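Local structure of glutathione S-transferase (4MP4) at residues 89-94 / 163-168; 157-162 / 189-194; 116-121 / 132-137. The protein probably catalyses the conjugation of glutathione to electrophilic substrates. All blocks are in the same frame, centred on the assembly; numbering follows the deposited sequence.

Contact 1. Residues 89-94 / 163-168; sequences AIYPKD and WSIVDA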
ATOM      1  N   ALA A  89     -14.711  -8.674 -11.905  1.00 30.38           N
ATOM      2  CA  ALA A  89     -13.661  -7.736 -11.572  1.00 29.90           C
ATOM      3  C   ALA A  89     -14.237  -6.532 -10.831  1.00 27.30           C
ATOM      4  O   ALA A  89     -15.333  -6.060 -11.142  1.00 23.62           O
ATOM      5  CB  ALA A  89     -12.922  -7.304 -12.833  1.00 20.98           C
ATOM      6  N   ILE A  90     -13.498  -6.051  -9.838  1.00 25.46           N
ATOM      7  CA  ILE A  90     -13.876  -4.831  -9.129  1.00 24.67           C
ATOM      8  C   ILE A  90     -12.802  -3.767  -9.346  1.00 22.70           C
ATOM      9  O   ILE A  90     -12.717  -2.806  -8.601  1.00 32.98           O
ATOM     10  CB  ILE A  90     -14.122  -5.081  -7.628  1.00 25.58           C
ATOM     11  CG1 ILE A  90     -12.866  -5.613  -6.951  1.00 16.70           C
ATOM     12  CG2 ILE A  90     -15.277  -6.069  -7.423  1.00 26.06           C
ATOM     13  CD1 ILE A  90     -13.085  -5.978  -5.506  1.00 16.05           C
ATOM     14  N   TYR A  91     -11.989  -3.985 -10.380  1.00 22.90           N
ATOM     15  CA  TYR A  91     -11.070  -3.002 -10.945  1.00 20.28           C
ATOM     16  C   TYR A  91     -11.400  -2.883 -12.434  1.00 23.21           C
ATOM     17  O   TYR A  91     -11.961  -3.804 -13.010  1.00 30.77           O
ATOM     18  CB  TYR A  91      -9.612  -3.451 -10.774  1.00 19.97           C
ATOM     19  CG  TYR A  91      -9.143  -3.412  -9.349  1.00 26.96           C
ATOM     20  CD1 TYR A  91      -8.806  -2.205  -8.740  1.00 23.73           C
ATOM     21  CD2 TYR A  91      -9.064  -4.568  -8.596  1.00 39.10           C
ATOM     22  CE1 TYR A  91      -8.390  -2.159  -7.427  1.00 21.16           C
ATOM     23  CE2 TYR A  91      -8.644  -4.527  -7.274  1.00 45.42           C
ATOM     24  CZ  TYR A  91      -8.306  -3.316  -6.701  1.00 30.80           C
ATOM     25  OH  TYR A  91      -7.897  -3.271  -5.397  1.00 30.52           O
ATOM     26  N   PRO A  92     -11.045  -1.751 -13.061  1.00 24.30           N
ATOM     27  CA  PRO A  92     -11.379  -1.558 -14.477  1.00 26.74           C
ATOM     28  C   PRO A  92     -10.735  -2.652 -15.336  1.00 36.79           C
ATOM     29  O   PRO A  92      -9.745  -3.257 -14.903  1.00 30.70           O
ATOM     30  CB  PRO A  92     -10.755  -0.194 -14.797  1.00 20.40           C
ATOM     31  CG  PRO A  92     -10.593   0.478 -13.458  1.00 21.40           C
ATOM     32  CD  PRO A  92     -10.276  -0.617 -12.511  1.00 18.80           C
ATOM     33  N   LYS A  93     -11.284  -2.921 -16.523  1.00 40.89           N
ATOM     34  CA  LYS A  93     -10.724  -3.992 -17.348  1.00 43.44           C
ATOM     35  C   LYS A  93      -9.533  -3.542 -18.208  1.00 38.68           C
ATOM     36  O   LYS A  93      -8.611  -4.309 -18.418  1.00 35.06           O
ATOM     37  CB  LYS A  93     -11.792  -4.743 -18.166  1.00 44.37           C
ATOM     38  CG  LYS A  93     -12.438  -3.940 -19.269  1.00 56.74           C
ATOM     39  CD  LYS A  93     -13.499  -4.749 -20.003  1.00 66.61           C
ATOM     40  CE  LYS A  93     -14.449  -3.831 -20.776  1.00 72.77           C
ATOM     41  NZ  LYS A  93     -15.133  -2.840 -19.883  1.00 73.66           N
ATOM     42  N   ASP A  94      -9.542  -2.307 -18.693  1.00 23.77           N
ATOM     43  CA  ASP A  94      -8.374  -1.792 -19.403  1.00 29.51           C
ATOM     44  C   ASP A  94      -7.141  -1.822 -18.488  1.00 33.84           C
ATOM     45  O   ASP A  94      -7.200  -1.394 -17.331  1.00 31.52           O
ATOM     46  CB  ASP A  94      -8.637  -0.368 -19.911  1.00 33.50           C
ATOM     47  CG  ASP A  94      -7.380   0.313 -20.441  1.00 48.04           C
ATOM     48  OD1 ASP A  94      -6.409  -0.386 -20.792  1.00 52.94           O
ATOM     49  OD2 ASP A  94      -7.363   1.560 -20.514  1.00 58.65           O
ATOM     50  N   TRP A 163     -18.397   1.424 -12.046  1.00 26.21           N
ATOM     51  CA  TRP A 163     -17.989   1.321 -10.666  1.00 22.96           C
ATOM     52  C   TRP A 163     -16.750   0.434 -10.456  1.00 26.44           C
ATOM     53  O   TRP A 163     -16.611  -0.613 -11.077  1.00 30.11           O
ATOM     54  CB  TRP A 163     -19.157   0.793  -9.841  1.00 16.23           C
ATOM     55  CG  TRP A 163     -18.834   0.776  -8.395  1.00 27.77           C
ATOM     56  CD1 TRP A 163     -19.015   1.798  -7.502  1.00 18.47           C
ATOM     57  CD2 TRP A 163     -18.243  -0.298  -7.663  1.00 23.30           C
ATOM     58  NE1 TRP A 163     -18.584   1.417  -6.260  1.00 22.73           N
ATOM     59  CE2 TRP A 163     -18.096   0.136  -6.327  1.00 24.18           C
ATOM     60  CE3 TRP A 163     -17.812  -1.584  -8.005  1.00 18.81           C
ATOM     61  CZ2 TRP A 163     -17.550  -0.664  -5.328  1.00 23.52           C
ATOM     62  CZ3 TRP A 163     -17.267  -2.388  -7.010  1.00 22.50           C
ATOM     63  CH2 TRP A 163     -17.142  -1.922  -5.688  1.00 28.83           C
ATOM     64  N   SER A 164     -15.846   0.871  -9.586  1.00 28.26           N
ATOM     65  CA  SER A 164     -14.782   0.007  -9.081  1.00 20.20           C
ATOM     66  C   SER A 164     -14.614   0.228  -7.588  1.00 17.59           C
ATOM     67  O   SER A 164     -15.087   1.231  -7.043  1.00 19.07           O
ATOM     68  CB  SER A 164     -13.460   0.275  -9.792  1.00 20.45           C
ATOM     69  OG  SER A 164     -13.139   1.643  -9.750  1.00 18.90           O
ATOM     70  N   ILE A 165     -13.931  -0.698  -6.923  1.00 12.99           N
ATOM     71  CA  ILE A 165     -13.769  -0.620  -5.467  1.00  9.93           C
ATOM     72  C   ILE A 165     -13.136   0.731  -5.049  1.00 18.03           C
ATOM     73  O   ILE A 165     -13.292   1.181  -3.906  1.00 18.22           O
ATOM     74  CB  ILE A 165     -12.945  -1.830  -4.939  1.00 13.43           C
ATOM     75  CG1 ILE A 165     -13.036  -1.972  -3.416  1.00 16.14           C
ATOM     76  CG2 ILE A 165     -11.514  -1.743  -5.394  1.00  9.45           C
ATOM     77  CD1 ILE A 165     -14.437  -2.230  -2.908  1.00  9.22           C
ATOM     78  N   VAL A 166     -12.459   1.392  -5.988  1.00 10.08           N
ATOM     79  CA  VAL A 166     -11.768   2.632  -5.679  1.00 18.88           C
ATOM     80  C   VAL A 166     -12.782   3.772  -5.525  1.00 18.76           C
ATOM     81  O   VAL A 166     -12.511   4.775  -4.840  1.00 12.08           O
ATOM     82  CB  VAL A 166     -10.659   2.975  -6.725  1.00 10.53           C
ATOM     83  CG1 VAL A 166      -9.872   4.193  -6.284  1.00 10.71           C
ATOM     84  CG2 VAL A 166      -9.707   1.818  -6.894  1.00 10.26           C
ATOM     85  N   ASP A 167     -13.960   3.621  -6.139  1.00 13.33           N
ATOM     86  CA  ASP A 167     -15.015   4.612  -5.909  1.00 17.08           C
ATOM     87  C   ASP A 167     -15.393   4.610  -4.430  1.00 20.07           C
ATOM     88  O   ASP A 167     -15.550   5.677  -3.805  1.00 15.58           O
ATOM     89  CB  ASP A 167     -16.253   4.387  -6.789  1.00 14.70           C
ATOM     90  CG  ASP A 167     -15.982   4.658  -8.275  1.00 24.09           C
ATOM     91  OD1 ASP A 167     -15.763   5.851  -8.650  1.00 16.09           O
ATOM     92  OD2 ASP A 167     -16.003   3.669  -9.066  1.00 20.85           O
ATOM     93  N   ALA A 168     -15.492   3.411  -3.862  1.00 11.74           N
ATOM     94  CA  ALA A 168     -15.893   3.276  -2.470  1.00 10.86           C
ATOM     95  C   ALA A 168     -14.794   3.828  -1.543  1.00 14.68           C
ATOM     96  O   ALA A 168     -15.088   4.419  -0.493  1.00 18.91           O
ATOM     97  CB  ALA A 168     -16.236   1.821  -2.140  1.00  9.06           C
TER
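I90 O accepts a bond from I165 N at the start of helix 165-178, where S164 to D167 match the Ser-x-x-Asp N-capping sequence known in glutathione transferases. This single hydrogen bond across the contact is 3.0 Å from I165 N to I90 O and nearly straight (173° at the hydrogen), with the donor only slightly tilted from the carbonyl plane. Beside it, D167 OD2 takes S164 N at 2.9 Å, nearly along its own C-O axis, as the aspartate of the Ser-x-x-Asp segment does. Two amides at the helix start are thus satisfied, one by the helix itself and one by residues 89-94.

The apolar contacts flank this bond. I90 and I165 lie side by side, pointing the same way, with I90 CD1 4.2 Å from I165 CB, while I90 CB meets W163 CZ3. I165 CG2, between the backbone N and the carbonyl carbon, meets Y91 in an off-centre CH-pi contact, 4.2 Å from the ring centroid and 30° off the ring normal. V166 CG2 reaches the same ring at CE1, and Y91 OH bonds to Q105 of helix 95-110.

Apart from these, S164 CB lies 3.4 Å from I90 O, next to the hydrogen bond.

Contact 2. Residues 157-162 / 189-194; sequences EFLFGS and KNYALQ
The Y191 ring presents its edge to residues 157 and 158: E157 O lies in the ring plane, 3.5 Å from Y191 CE1, and F158 CA stands at the same edge. The carbonyl oxygen therefore meets the CH rim of the ring and not its pi cloud. L159 reaches the ring obliquely, its side chain crossing that of Y191 at about a right angle, with L159 CG 3.7 Å from Y191 OH. L159 CB also rests 3.6 Å above the plane of the F160 ring, offset toward the rim. The F158 ring meets that of W163, the two planes about 85° apart.

Y191 CG is anti to the backbone N (chi1 171°), which sets the ring off from helix 186-196 toward residues 157-159, where CE1 meets E157 O. A firm polar link runs through D167 OD1 of helix 165-178, which bonds to both Y191 OH and L159 N, so one buried carboxylate oxygen gathers the phenol and the loop backbone. Two bonds on a single oxygen would help keep the carboxylate charged.

At the exposed margin E157 and Q194 cross at about a right angle, both extended beyond CG, with the carboxylate and amide planes 49° apart. The carboxylate of E157 ends beside the Q194 amide.

Together these residues fit the loop ahead of helix 165-178 against helix 186-196 within the all-helical C-terminal domain of the glutathione transferase fold, through the same aspartate that closes the Ser-x-x-Asp sequence at the start of helix 165-178.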
ATOM      1  N   GLU A 157     -19.720   9.796 -13.404  1.00 37.43           N
ATOM      2  CA  GLU A 157     -20.466   9.193 -12.309  1.00 33.35           C
ATOM      3  C   GLU A 157     -19.527   8.302 -11.466  1.00 30.50           C
ATOM      4  O   GLU A 157     -19.632   8.253 -10.245  1.00 30.30           O
ATOM      5  CB  GLU A 157     -21.660   8.414 -12.868  1.00 32.62           C
ATOM      6  CG  GLU A 157     -22.394   7.559 -11.859  1.00 45.13           C
ATOM      7  CD  GLU A 157     -23.555   6.778 -12.473  1.00 59.94           C
ATOM      8  OE1 GLU A 157     -23.854   6.979 -13.679  1.00 62.71           O
ATOM      9  OE2 GLU A 157     -24.169   5.962 -11.745  1.00 59.69           O
ATOM     10  N   PHE A 158     -18.594   7.626 -12.134  1.00 32.29           N
ATOM     11  CA  PHE A 158     -17.562   6.821 -11.473  1.00 32.34           C
ATOM     12  C   PHE A 158     -16.177   7.220 -11.980  1.00 33.85           C
ATOM     13  O   PHE A 158     -16.069   7.903 -12.985  1.00 34.71           O
ATOM     14  CB  PHE A 158     -17.800   5.340 -11.737  1.00 25.28           C
ATOM     15  CG  PHE A 158     -19.139   4.859 -11.275  1.00 29.98           C
ATOM     16  CD1 PHE A 158     -19.358   4.555  -9.936  1.00 36.61           C
ATOM     17  CD2 PHE A 158     -20.187   4.723 -12.169  1.00 29.44           C
ATOM     18  CE1 PHE A 158     -20.590   4.108  -9.500  1.00 27.44           C
ATOM     19  CE2 PHE A 158     -21.421   4.278 -11.740  1.00 26.61           C
ATOM     20  CZ  PHE A 158     -21.623   3.970 -10.402  1.00 25.98           C
ATOM     21  N   LEU A 159     -15.125   6.792 -11.283  1.00 32.66           N
ATOM     22  CA  LEU A 159     -13.756   7.199 -11.612  1.00 26.20           C
ATOM     23  C   LEU A 159     -13.267   6.681 -12.960  1.00 29.54           C
ATOM     24  O   LEU A 159     -12.575   7.389 -13.688  1.00 35.03           O
ATOM     25  CB  LEU A 159     -12.795   6.709 -10.528  1.00 26.03           C
ATOM     26  CG  LEU A 159     -12.714   7.511  -9.231  1.00 25.55           C
ATOM     27  CD1 LEU A 159     -11.914   6.719  -8.193  1.00 13.24           C
ATOM     28  CD2 LEU A 159     -12.093   8.883  -9.508  1.00 15.62           C
ATOM     29  N   PHE A 160     -13.630   5.445 -13.283  1.00 30.19           N
ATOM     30  CA  PHE A 160     -13.045   4.741 -14.416  1.00 30.21           C
ATOM     31  C   PHE A 160     -14.096   4.184 -15.377  1.00 36.34           C
ATOM     32  O   PHE A 160     -13.903   3.128 -15.985  1.00 39.28           O
ATOM     33  CB  PHE A 160     -12.125   3.621 -13.907  1.00 25.09           C
ATOM     34  CG  PHE A 160     -11.031   4.115 -13.010  1.00 25.95           C
ATOM     35  CD1 PHE A 160     -10.023   4.931 -13.511  1.00 25.83           C
ATOM     36  CD2 PHE A 160     -11.023   3.800 -11.660  1.00 23.62           C
ATOM     37  CE1 PHE A 160      -9.018   5.417 -12.683  1.00 25.66           C
ATOM     38  CE2 PHE A 160     -10.024   4.273 -10.834  1.00 24.81           C
ATOM     39  CZ  PHE A 160      -9.016   5.086 -11.346  1.00 23.71           C
ATOM     40  N   GLY A 161     -15.200   4.909 -15.522  1.00 32.80           N
ATOM     41  CA  GLY A 161     -16.287   4.491 -16.394  1.00 30.83           C
ATOM     42  C   GLY A 161     -17.397   3.871 -15.577  1.00 32.93           C
ATOM     43  O   GLY A 161     -18.368   4.532 -15.194  1.00 36.37           O
ATOM     44  N   SER A 162     -17.236   2.590 -15.282  1.00 31.82           N
ATOM     45  CA  SER A 162     -18.155   1.909 -14.388  1.00 28.79           C
ATOM     46  C   SER A 162     -17.563   1.806 -12.991  1.00 25.38           C
ATOM     47  O   SER A 162     -16.387   2.069 -12.771  1.00 31.76           O
ATOM     48  CB  SER A 162     -18.507   0.520 -14.932  1.00 32.82           C
ATOM     49  OG  SER A 162     -17.348  -0.246 -15.184  1.00 31.23           O
ATOM     50  N   LYS A 189     -19.291  16.438  -3.274  1.00 19.33           N
ATOM     51  CA  LYS A 189     -20.319  15.945  -2.354  1.00 17.17           C
ATOM     52  C   LYS A 189     -21.292  15.052  -3.111  1.00 17.82           C
ATOM     53  O   LYS A 189     -21.609  13.946  -2.673  1.00 32.49           O
ATOM     54  CB  LYS A 189     -21.078  17.091  -1.694  1.00 17.94           C
ATOM     55  CG  LYS A 189     -20.292  17.784  -0.591  1.00 20.55           C
ATOM     56  CD  LYS A 189     -21.088  18.923   0.002  1.00 26.19           C
ATOM     57  CE  LYS A 189     -20.273  19.748   0.971  1.00 39.65           C
ATOM     58  NZ  LYS A 189     -21.058  20.935   1.431  1.00 47.94           N
ATOM     59  N   ASN A 190     -21.755  15.532  -4.258  1.00 19.59           N
ATOM     60  CA  ASN A 190     -22.629  14.741  -5.116  1.00 34.46           C
ATOM     61  C   ASN A 190     -22.036  13.369  -5.446  1.00 30.47           C
ATOM     62  O   ASN A 190     -22.722  12.356  -5.317  1.00 23.97           O
ATOM     63  CB  ASN A 190     -22.978  15.506  -6.400  1.00 35.27           C
ATOM     64  CG  ASN A 190     -23.932  16.662  -6.146  1.00 50.09           C
ATOM     65  OD1 ASN A 190     -24.714  16.650  -5.186  1.00 47.32           O
ATOM     66  ND2 ASN A 190     -23.878  17.671  -7.013  1.00 58.75           N
ATOM     67  N   TYR A 191     -20.762  13.347  -5.854  1.00 25.05           N
ATOM     68  CA  TYR A 191     -20.052  12.099  -6.121  1.00 20.88           C
ATOM     69  C   TYR A 191     -20.027  11.198  -4.898  1.00 17.29           C
ATOM     70  O   TYR A 191     -20.387  10.025  -4.965  1.00 17.96           O
ATOM     71  CB  TYR A 191     -18.604  12.362  -6.550  1.00 28.16           C
ATOM     72  CG  TYR A 191     -17.778  11.088  -6.634  1.00 22.53           C
ATOM     73  CD1 TYR A 191     -17.964  10.186  -7.679  1.00 22.44           C
ATOM     74  CD2 TYR A 191     -16.821  10.790  -5.672  1.00 16.40           C
ATOM     75  CE1 TYR A 191     -17.226   9.024  -7.760  1.00 22.20           C
ATOM     76  CE2 TYR A 191     -16.066   9.636  -5.746  1.00 23.69           C
ATOM     77  CZ  TYR A 191     -16.276   8.744  -6.791  1.00 24.80           C
ATOM     78  OH  TYR A 191     -15.544   7.575  -6.872  1.00 19.36           O
ATOM     79  N   ALA A 192     -19.592  11.756  -3.778  1.00 18.86           N
ATOM     80  CA  ALA A 192     -19.459  10.977  -2.556  1.00 20.09           C
ATOM     81  C   ALA A 192     -20.812  10.453  -2.066  1.00 18.11           C
ATOM     82  O   ALA A 192     -20.921   9.293  -1.711  1.00 18.27           O
ATOM     83  CB  ALA A 192     -18.786  11.805  -1.487  1.00 21.17           C
ATOM     84  N   LEU A 193     -21.843  11.303  -2.070  1.00 20.53           N
ATOM     85  CA  LEU A 193     -23.160  10.901  -1.576  1.00 20.36           C
ATOM     86  C   LEU A 193     -23.719   9.758  -2.396  1.00 24.39           C
ATOM     87  O   LEU A 193     -24.255   8.793  -1.865  1.00 34.10           O
ATOM     88  CB  LEU A 193     -24.152  12.075  -1.583  1.00 26.23           C
ATOM     89  CG  LEU A 193     -25.638  11.645  -1.559  1.00 34.02           C
ATOM     90  CD1 LEU A 193     -26.069  11.014  -0.216  1.00 27.73           C
ATOM     91  CD2 LEU A 193     -26.590  12.786  -1.959  1.00 39.46           C
ATOM     92  N   GLN A 194     -23.588   9.879  -3.704  1.00 22.69           N
ATOM     93  CA  GLN A 194     -24.045   8.836  -4.589  1.00 23.52           C
ATOM     94  C   GLN A 194     -23.274   7.546  -4.332  1.00 27.63           C
ATOM     95  O   GLN A 194     -23.858   6.463  -4.279  1.00 36.92           O
ATOM     96  CB  GLN A 194     -23.914   9.273  -6.044  1.00 23.96           C
ATOM     97  CG  GLN A 194     -24.056   8.120  -7.001  1.00 39.93           C
ATOM     98  CD  GLN A 194     -24.097   8.545  -8.453  1.00 51.80           C
ATOM     99  OE1 GLN A 194     -24.143   7.701  -9.346  1.00 57.99           O
ATOM    100  NE2 GLN A 194     -24.087   9.856  -8.699  1.00 50.80           N
TER

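Contact 3. Residues 116-121 / 132-137; sequences RTERPT and PLSEEG
E118 reaches across from the end of helix 113-118 to S134, and its side chain sets the contact. From CB, directed toward residues 132-137, CG lies anti to the carbonyl carbon (chi1 -66°) and the chain runs on extended, bringing CD within 3.3 Å of S134 OG. At the tip both carboxylate oxygens are bonded to the same serine. OE1 receives S134 N at 2.8 Å, on its syn side and 19° out of the carboxylate plane. OE2 receives S134 OG at 2.6 Å, also syn and 16° out of plane. A water donates a further bond to E118 OE1 and another to P132 O (2.9 Å from the water), linking the carboxylate to the backbone just before the helix. L133 CD2 lies 3.8 Å from E118 OE1.

S134 OG plays two roles: donor to E118 and, as the N-cap of helix 135-151, acceptor from G137 N at 2.9 Å. Three donors on one carboxylate beside a helix N-terminus would tend to keep E118 ionised. G137, with no side chain, leaves room for that carboxylate.

R119 follows as the first residue beyond helical geometry. Its guanidinium receives L133 CD2 over the centre of one face, 4.0 Å above the plane. NH1 turns back to E118 O, approaching from above the carbonyl plane, NH2 bonds to T131 O, and NE makes a salt bridge with D182.

The contact thus joins the C-terminal end of helix 113-118 to the N-terminal end of helix 135-151, closing the connection that contains helix 122-125. Helix 165-178 backs both sides: L133 packs on L177, and R119 O accepts from R176 NE.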
ATOM      1  N   ARG A 116      -6.071  11.643   7.343  1.00 25.29           N
ATOM      2  CA  ARG A 116      -6.487  10.436   8.054  1.00 24.50           C
ATOM      3  C   ARG A 116      -6.328  10.597   9.566  1.00 21.92           C
ATOM      4  O   ARG A 116      -7.187  10.184  10.334  1.00 19.81           O
ATOM      5  CB  ARG A 116      -5.723   9.212   7.548  1.00 19.82           C
ATOM      6  CG  ARG A 116      -6.151   8.779   6.150  1.00 19.93           C
ATOM      7  CD  ARG A 116      -5.425   7.518   5.686  1.00 22.95           C
ATOM      8  NE  ARG A 116      -4.047   7.792   5.290  1.00 21.58           N
ATOM      9  CZ  ARG A 116      -2.981   7.159   5.781  1.00 22.44           C
ATOM     10  NH1 ARG A 116      -1.772   7.488   5.360  1.00 21.79           N
ATOM     11  NH2 ARG A 116      -3.118   6.196   6.689  1.00 22.25           N
ATOM     12  N   THR A 117      -5.237  11.221   9.984  1.00 19.62           N
ATOM     13  CA  THR A 117      -4.980  11.436  11.402  1.00 17.53           C
ATOM     14  C   THR A 117      -5.969  12.434  12.026  1.00 13.00           C
ATOM     15  O   THR A 117      -6.466  12.207  13.116  1.00 15.42           O
ATOM     16  CB  THR A 117      -3.545  11.949  11.621  1.00 19.46           C
ATOM     17  OG1 THR A 117      -2.617  10.989  11.120  1.00 24.30           O
ATOM     18  CG2 THR A 117      -3.268  12.169  13.081  1.00 12.46           C
ATOM     19  N   GLU A 118      -6.258  13.525  11.321  1.00 15.98           N
ATOM     20  CA  GLU A 118      -7.038  14.624  11.889  1.00 12.98           C
ATOM     21  C   GLU A 118      -8.532  14.439  11.661  1.00 22.33           C
ATOM     22  O   GLU A 118      -9.354  15.152  12.241  1.00 18.30           O
ATOM     23  CB  GLU A 118      -6.560  15.977  11.310  1.00 14.67           C
ATOM     24  CG  GLU A 118      -5.113  16.350  11.725  1.00 23.09           C
ATOM     25  CD  GLU A 118      -4.553  17.594  11.028  1.00 31.31           C
ATOM     26  OE1 GLU A 118      -5.296  18.572  10.805  1.00 29.59           O
ATOM     27  OE2 GLU A 118      -3.349  17.591  10.701  1.00 39.37           O
ATOM     28  N   ARG A 119      -8.880  13.500  10.786  1.00 25.93           N
ATOM     29  CA  ARG A 119     -10.275  13.198  10.519  1.00 17.31           C
ATOM     30  C   ARG A 119     -10.453  11.693  10.465  1.00 20.11           C
ATOM     31  O   ARG A 119     -10.662  11.125   9.386  1.00 12.89           O
ATOM     32  CB  ARG A 119     -10.737  13.835   9.202  1.00 15.22           C
ATOM     33  CG  ARG A 119     -10.701  15.370   9.173  1.00 19.79           C
ATOM     34  CD  ARG A 119     -11.809  15.959  10.047  1.00 26.98           C
ATOM     35  NE  ARG A 119     -11.909  17.411   9.950  1.00 25.92           N
ATOM     36  CZ  ARG A 119     -11.398  18.259  10.840  1.00 25.99           C
ATOM     37  NH1 ARG A 119     -10.733  17.804  11.898  1.00 20.16           N
ATOM     38  NH2 ARG A 119     -11.550  19.568  10.669  1.00 20.43           N
ATOM     39  N   PRO A 120     -10.360  11.032  11.635  1.00 20.23           N
ATOM     40  CA  PRO A 120     -10.487   9.568  11.673  1.00 13.80           C
ATOM     41  C   PRO A 120     -11.919   9.167  11.342  1.00 14.96           C
ATOM     42  O   PRO A 120     -12.794  10.041  11.358  1.00 17.79           O
ATOM     43  CB  PRO A 120     -10.117   9.217  13.123  1.00 10.84           C
ATOM     44  CG  PRO A 120     -10.435  10.456  13.901  1.00 19.30           C
ATOM     45  CD  PRO A 120     -10.146  11.615  12.972  1.00 13.43           C
ATOM     46  N   THR A 121     -12.171   7.895  11.043  1.00 10.52           N
ATOM     47  CA  THR A 121     -13.525   7.485  10.642  1.00 19.52           C
ATOM     48  C   THR A 121     -14.604   7.709  11.719  1.00 16.25           C
ATOM     49  O   THR A 121     -15.793   7.666  11.431  1.00 22.93           O
ATOM     50  CB  THR A 121     -13.562   6.043  10.209  1.00 10.35           C
ATOM     51  OG1 THR A 121     -13.044   5.229  11.269  1.00 14.65           O
ATOM     52  CG2 THR A 121     -12.734   5.849   8.938  1.00 10.41           C
ATOM     53  N   PRO A 132      -9.990  22.471  13.889  1.00 38.29           N
ATOM     54  CA  PRO A 132      -9.796  22.816  12.477  1.00 31.57           C
ATOM     55  C   PRO A 132      -8.640  22.024  11.896  1.00 33.63           C
ATOM     56  O   PRO A 132      -7.789  21.532  12.654  1.00 31.25           O
ATOM     57  CB  PRO A 132      -9.406  24.297  12.525  1.00 30.35           C
ATOM     58  CG  PRO A 132      -9.830  24.781  13.873  1.00 30.43           C
ATOM     59  CD  PRO A 132      -9.687  23.604  14.780  1.00 35.88           C
ATOM     60  N   LEU A 133      -8.603  21.900  10.572  1.00 29.44           N
ATOM     61  CA  LEU A 133      -7.474  21.250   9.926  1.00 32.98           C
ATOM     62  C   LEU A 133      -6.203  22.046  10.170  1.00 36.68           C
ATOM     63  O   LEU A 133      -6.169  23.268   9.978  1.00 38.92           O
ATOM     64  CB  LEU A 133      -7.712  21.106   8.419  1.00 29.89           C
ATOM     65  CG  LEU A 133      -8.768  20.062   8.054  1.00 22.81           C
ATOM     66  CD1 LEU A 133      -9.145  20.198   6.612  1.00 16.77           C
ATOM     67  CD2 LEU A 133      -8.230  18.686   8.339  1.00 15.00           C
ATOM     68  N   SER A 134      -5.164  21.341  10.598  1.00 28.64           N
ATOM     69  CA  SER A 134      -3.831  21.900  10.668  1.00 24.25           C
ATOM     70  C   SER A 134      -3.349  22.253   9.263  1.00 33.56           C
ATOM     71  O   SER A 134      -3.988  21.917   8.269  1.00 38.39           O
ATOM     72  CB  SER A 134      -2.869  20.875  11.246  1.00 15.88           C
ATOM     73  OG  SER A 134      -2.419  20.008  10.217  1.00 28.45           O
ATOM     74  N   GLU A 135      -2.196  22.909   9.191  1.00 49.20           N
ATOM     75  CA  GLU A 135      -1.661  23.337   7.913  1.00 48.89           C
ATOM     76  C   GLU A 135      -1.382  22.152   6.993  1.00 39.15           C
ATOM     77  O   GLU A 135      -1.728  22.187   5.820  1.00 32.77           O
ATOM     78  CB  GLU A 135      -0.418  24.208   8.103  1.00 56.38           C
ATOM     79  CG  GLU A 135      -0.475  25.517   7.311  1.00 70.22           C
ATOM     80  CD  GLU A 135      -1.720  26.359   7.619  1.00 76.42           C
ATOM     81  OE1 GLU A 135      -1.922  26.730   8.798  1.00 78.63           O
ATOM     82  OE2 GLU A 135      -2.497  26.655   6.682  1.00 76.70           O
ATOM     83  N   GLU A 136      -0.772  21.102   7.526  1.00 37.44           N
ATOM     84  CA  GLU A 136      -0.591  19.881   6.750  1.00 40.27           C
ATOM     85  C   GLU A 136      -1.941  19.213   6.451  1.00 36.87           C
ATOM     86  O   GLU A 136      -2.132  18.604   5.398  1.00 26.89           O
ATOM     87  CB  GLU A 136       0.353  18.920   7.472  1.00 47.75           C
ATOM     88  CG  GLU A 136       1.780  19.435   7.581  1.00 56.40           C
ATOM     89  CD  GLU A 136       2.332  19.934   6.249  1.00 68.03           C
ATOM     90  OE1 GLU A 136       2.813  21.088   6.198  1.00 69.81           O
ATOM     91  OE2 GLU A 136       2.287  19.174   5.254  1.00 70.38           O
ATOM     92  N   GLY A 137      -2.882  19.339   7.382  1.00 40.52           N
ATOM     93  CA  GLY A 137      -4.219  18.816   7.176  1.00 31.13           C
ATOM     94  C   GLY A 137      -4.901  19.472   5.991  1.00 30.87           C
ATOM     95  O   GLY A 137      -5.474  18.784   5.147  1.00 25.84           O
TER
HETATM   96  O   HOH W   1      -6.598  18.905  13.000  1.00 30.64           O

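In the fold
All three contacts involve the helical C-terminal part of the chain. Residues 89-94 lie in the connection between the thioredoxin-like and helical domains, so contact 1 ties this connection to the helical core. Contacts 1 and 2 have centres about 12 Å apart and alternate along the chain. They touch around D167, which, with the bond from I165 to residues 89-94, places the start of helix 165-178 between the connection and helix 186-196. Contact 3 lies apart, its centre about 27 Å from that of contact 1, across the chain's centre, and about 23 Å from that of contact 2. It is nested within the loop that contact 1 closes and precedes contact 2. Helix 165-178 runs toward contact 3, whose L133 meets its far end.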